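Mitochondrial dynamics protein MID49 (Mus musculus, PDB 4WOY) recruits the fission mediator dynamin-related protein 1 to the mitochondrial outer membrane and regulates its GTPase activity, promoting mitochondrial fission. Local coordinates at residues Gly49-Gly54 against Leu71-Glu76; Ala66-Leu71 against Thr175-Met180. The protein carries 1 engineered substitution. All blocks are in the same frame, centred on the assembly; numbering follows the deposited sequence.

Interaction 1. Residues Gly49-Gly54 against Leu71-Glu76; sequences GALVPG and LLAPLE
An antiparallel edge pairing in the nucleotidyltransferase-like sheet joins V52 to L72, and its short strand 52-54 runs at 144° to the direction of strand 71-74. V52 and L72 form the hydrogen-bonded pair: V52 N donates to L72 O at 2.8 Å, and L72 N returns a nearly straight bond to V52 O. The carbonyl of L72 carries a second, softer load, because the CA of L51 also lies 3.2 Å from L72 O in a CA-H...O contact. Side chains then sort onto two faces. V52 and L72 share one, meeting CB to CB, while P53 and L71, a non-hydrogen-bonded pair, point to the other. There L71 has CG anti to its backbone N (chi1 -162°), and its CD1 methyl lies against the proline backbone, 3.9 Å from P53 N and about as close to P53 CA. Its other methyl, CD2, meets CD1 of L51, the two leucines crossing at a slant, and L51 CD2 presses on A73 CB at 3.5 Å. L35 of helix 18-42 touches both leucines, making this the helix-covered, buried side. Ahead of strand 52-54, G49 N gives a further bond to P74 O at 2.7 Å, in the plane of that carbonyl, while the P74 ring brings CD to 3.5 Å from A50 O. The extended side chain of E76 brings OE2 to 3.6 Å from G49 CA. A two-bond ladder preceded by one more bond from the incoming loop, with L51 and L71 packed against helix 18-42, is consistent with an edge strand of the alpha/beta sheet of a nucleotidyltransferase-like domain.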
# COMPACT_ATOMS: atom_id res chain seq x y z
N GLY A 49 -14.73 -8.96 -8.74
CA GLY A 49 -14.44 -10.23 -8.11
C GLY A 49 -14.68 -10.08 -6.62
O GLY A 49 -15.03 -9.00 -6.15
N ALA A 50 -14.50 -11.17 -5.89
CA ALA A 50 -14.62 -11.18 -4.44
C ALA A 50 -13.64 -10.22 -3.78
O ALA A 50 -12.48 -10.11 -4.19
CB ALA A 50 -14.42 -12.62 -3.90
N LEU A 51 -14.09 -9.53 -2.75
CA LEU A 51 -13.22 -8.63 -2.01
C LEU A 51 -12.14 -9.44 -1.30
O LEU A 51 -12.43 -10.42 -0.64
CB LEU A 51 -14.02 -7.79 -1.00
CG LEU A 51 -15.19 -6.91 -1.46
CD1 LEU A 51 -15.52 -5.86 -0.41
CD2 LEU A 51 -14.90 -6.25 -2.80
N VAL A 52 -10.90 -9.02 -1.44
CA VAL A 52 -9.77 -9.68 -0.81
C VAL A 52 -9.06 -8.75 0.17
O VAL A 52 -8.52 -7.72 -0.22
CB VAL A 52 -8.72 -10.17 -1.84
CG1 VAL A 52 -7.54 -10.81 -1.13
CG2 VAL A 52 -9.36 -11.12 -2.85
N PRO A 53 -9.10 -9.10 1.47
CA PRO A 53 -8.32 -8.36 2.46
C PRO A 53 -6.86 -8.76 2.38
O PRO A 53 -6.53 -9.91 2.09
CB PRO A 53 -8.96 -8.79 3.79
CG PRO A 53 -9.51 -10.14 3.52
CD PRO A 53 -9.99 -10.10 2.09
N GLY A 54 -5.98 -7.79 2.60
CA GLY A 54 -4.55 -8.01 2.48
C GLY A 54 -3.77 -6.86 3.07
O GLY A 54 -4.34 -5.98 3.72
N LEU A 71 -8.25 -3.65 1.23
CA LEU A 71 -9.44 -4.36 0.82
C LEU A 71 -9.52 -4.22 -0.71
O LEU A 71 -9.89 -3.16 -1.25
CB LEU A 71 -10.67 -3.79 1.52
CG LEU A 71 -11.89 -4.69 1.52
CD1 LEU A 71 -11.49 -6.04 2.07
CD2 LEU A 71 -13.01 -4.09 2.35
N LEU A 72 -9.12 -5.29 -1.39
CA LEU A 72 -9.01 -5.30 -2.84
C LEU A 72 -10.35 -5.68 -3.45
O LEU A 72 -10.92 -6.69 -3.08
CB LEU A 72 -7.95 -6.29 -3.31
CG LEU A 72 -6.52 -6.12 -2.84
CD1 LEU A 72 -5.58 -6.94 -3.72
CD2 LEU A 72 -6.13 -4.65 -2.83
N ALA A 73 -10.84 -4.83 -4.36
CA ALA A 73 -12.04 -5.11 -5.15
C ALA A 73 -11.64 -5.18 -6.64
O ALA A 73 -11.53 -4.15 -7.31
CB ALA A 73 -13.13 -4.05 -4.91
N PRO A 74 -11.38 -6.40 -7.15
CA PRO A 74 -10.88 -6.53 -8.53
C PRO A 74 -11.96 -6.35 -9.59
O PRO A 74 -13.01 -6.97 -9.52
CB PRO A 74 -10.31 -7.96 -8.57
CG PRO A 74 -11.03 -8.69 -7.46
CD PRO A 74 -11.32 -7.67 -6.40
N LEU A 75 -11.69 -5.48 -10.55
CA LEU A 75 -12.55 -5.34 -11.71
C LEU A 75 -12.30 -6.54 -12.61
O LEU A 75 -11.15 -6.96 -12.77
CB LEU A 75 -12.24 -4.05 -12.46
CG LEU A 75 -12.79 -2.74 -11.90
CD1 LEU A 75 -11.94 -2.23 -10.73
CD2 LEU A 75 -12.89 -1.72 -13.03
N GLU A 76 -13.36 -7.13 -13.16
CA GLU A 76 -13.15 -8.18 -14.15
C GLU A 76 -13.33 -7.57 -15.53
O GLU A 76 -14.45 -7.36 -15.97
CB GLU A 76 -14.10 -9.36 -13.94
CG GLU A 76 -13.82 -10.08 -12.63
CD GLU A 76 -14.83 -11.14 -12.27
OE1 GLU A 76 -15.89 -11.24 -12.93
OE2 GLU A 76 -14.53 -11.89 -11.32

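Interaction 2. Residues Ala66-Leu71 against Thr175-Met180; sequences AEHVRL and TLAVLM
T175 meets H68 where the 66-71 segment comes alongside strand 175-180, and the two side chains lie side by side, pointing the same way. The threonine has CG2 anti to its backbone N, chi1 -56° placing OG1 beside that N; the methyl sits over one face of the imidazole, 4.0 Å from the ring centroid and displaced toward the rim. A water links the backbones here, donating to E67 O and accepting from T175 N, just ahead of the first direct bond, from V69 N to T175 O at 2.9 Å. L176 pairs with V69, both side chains on the same face of the sheet: its CD2 touches V69 CG1 at 3.7 Å, and its CA makes a CA-H...O contact with V69 O. Helix 18-42 packs on this leucine through A28 and I31. A177 uses both backbone groups, its N donating to V69 O and its O accepting from L71 N, each at 2.8 Å. V178 is paired with L71 on the L176 face, its CA in a longer, bent CA-H...O contact with L71 O, while L133 and L137 of helix 126-139 touch its side chain. L179 closes the ladder with a nearly straight bond from its N to L71 O at 2.6 Å. Its CD1 lies 3.9 Å from R70 CB and also over one face of the guanidinium, offset toward the rim; the charged end of R70 is held by a salt bridge to D208. Four bonds, with V69 and L71 each using both N and O while R70 between them turns its backbone to strand 52-54, where it pairs with G54, give the alternating ladder of parallel strands, here in the central sheet of a nucleotidyltransferase-like domain.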
# COMPACT_ATOMS: atom_id res chain seq x y z
N ALA A 66 -0.45 -1.54 12.02
CA ALA A 66 0.33 -0.30 11.94
C ALA A 66 0.04 0.40 10.64
O ALA A 66 -0.17 1.61 10.61
CB ALA A 66 1.82 -0.59 12.06
N GLU A 67 0.01 -0.39 9.56
CA GLU A 67 -0.34 0.10 8.24
C GLU A 67 -1.82 -0.13 7.97
O GLU A 67 -2.51 -0.87 8.70
CB GLU A 67 0.46 -0.62 7.16
CG GLU A 67 1.94 -0.62 7.39
CD GLU A 67 2.53 0.75 7.25
OE1 GLU A 67 2.02 1.53 6.41
OE2 GLU A 67 3.52 1.04 7.95
N HIS A 68 -2.30 0.49 6.89
CA HIS A 68 -3.65 0.22 6.40
C HIS A 68 -3.80 -1.26 6.10
O HIS A 68 -2.82 -1.97 5.85
CB HIS A 68 -3.95 1.01 5.12
CG HIS A 68 -4.13 2.47 5.35
ND1 HIS A 68 -4.11 3.04 6.60
CD2 HIS A 68 -4.32 3.49 4.47
CE1 HIS A 68 -4.29 4.34 6.50
NE2 HIS A 68 -4.43 4.64 5.22
N VAL A 69 -5.04 -1.71 6.15
CA VAL A 69 -5.39 -3.04 5.72
C VAL A 69 -6.05 -2.89 4.34
O VAL A 69 -7.05 -2.17 4.18
CB VAL A 69 -6.32 -3.71 6.72
CG1 VAL A 69 -6.71 -5.12 6.25
CG2 VAL A 69 -5.67 -3.71 8.10
N ARG A 70 -5.45 -3.53 3.34
CA ARG A 70 -5.97 -3.42 1.98
C ARG A 70 -7.22 -4.27 1.80
O ARG A 70 -7.28 -5.43 2.21
CB ARG A 70 -4.89 -3.80 0.96
CG ARG A 70 -3.49 -3.56 1.48
CD ARG A 70 -2.49 -3.11 0.42
NE ARG A 70 -2.54 -3.90 -0.80
CZ ARG A 70 -2.00 -3.51 -1.94
NH1 ARG A 70 -1.35 -2.35 -2.02
NH2 ARG A 70 -2.11 -4.28 -3.01
N LEU A 71 -8.25 -3.65 1.23
CA LEU A 71 -9.44 -4.36 0.82
C LEU A 71 -9.52 -4.22 -0.71
O LEU A 71 -9.89 -3.16 -1.25
CB LEU A 71 -10.67 -3.79 1.52
CG LEU A 71 -11.89 -4.69 1.52
CD1 LEU A 71 -11.49 -6.04 2.07
CD2 LEU A 71 -13.01 -4.09 2.35
N THR A 175 -7.61 0.86 9.95
CA THR A 175 -8.15 1.45 8.74
C THR A 175 -8.18 0.47 7.58
O THR A 175 -7.21 -0.25 7.34
CB THR A 175 -7.33 2.65 8.35
OG1 THR A 175 -7.31 3.57 9.45
CG2 THR A 175 -7.93 3.34 7.13
N LEU A 176 -9.30 0.42 6.87
CA LEU A 176 -9.40 -0.36 5.66
C LEU A 176 -9.28 0.58 4.46
O LEU A 176 -9.97 1.61 4.39
CB LEU A 176 -10.71 -1.14 5.60
CG LEU A 176 -10.84 -2.39 6.47
CD1 LEU A 176 -12.32 -2.73 6.66
CD2 LEU A 176 -10.11 -3.59 5.89
N ALA A 177 -8.38 0.26 3.54
CA ALA A 177 -8.32 1.01 2.29
C ALA A 177 -9.06 0.21 1.23
O ALA A 177 -8.63 -0.88 0.85
CB ALA A 177 -6.88 1.29 1.86
N VAL A 178 -10.20 0.74 0.78
CA VAL A 178 -10.96 0.04 -0.25
C VAL A 178 -10.34 0.34 -1.59
O VAL A 178 -10.35 1.48 -2.05
CB VAL A 178 -12.43 0.45 -0.26
CG1 VAL A 178 -13.17 -0.37 -1.28
CG2 VAL A 178 -13.03 0.28 1.12
N LEU A 179 -9.76 -0.70 -2.22
CA LEU A 179 -9.01 -0.51 -3.44
C LEU A 179 -9.61 -1.23 -4.62
O LEU A 179 -9.56 -2.47 -4.69
CB LEU A 179 -7.57 -0.99 -3.25
CG LEU A 179 -6.79 -0.34 -2.12
CD1 LEU A 179 -5.57 -1.18 -1.80
CD2 LEU A 179 -6.38 1.11 -2.48
N MET A 180 -10.16 -0.47 -5.57
CA MET A 180 -10.60 -1.07 -6.85
C MET A 180 -9.37 -1.29 -7.72
O MET A 180 -8.60 -0.36 -7.96
CB MET A 180 -11.64 -0.19 -7.57
CG MET A 180 -13.05 -0.24 -6.94
SD MET A 180 -14.21 0.95 -7.63
CE MET A 180 -13.40 2.51 -7.30
O HOH W 1 -4.85 0.41 10.11

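In the fold
Both interactions build one mixed sheet, and strand 69-74 is the shared member: interaction 1 lays strand 52-54 antiparallel along one edge of it, and interaction 2 sets strand 173-182 parallel along the other. Their centres lie 11 Å apart, and L71 belongs to both. Each ladder runs on past its segments, probably through R70 N to G54 O and A73 N to L179 O. The segments alternate in sequence, 49-54, 66-71, 71-76, 175-180, so the two pairings cross; 16 residues separate the first pair and 103 the second. Helix 18-42 packs against both, through L51, L71 and L176. The domain of this fission receptor, predicted to face the cytoplasm, joins near and distant sequence through a single strand.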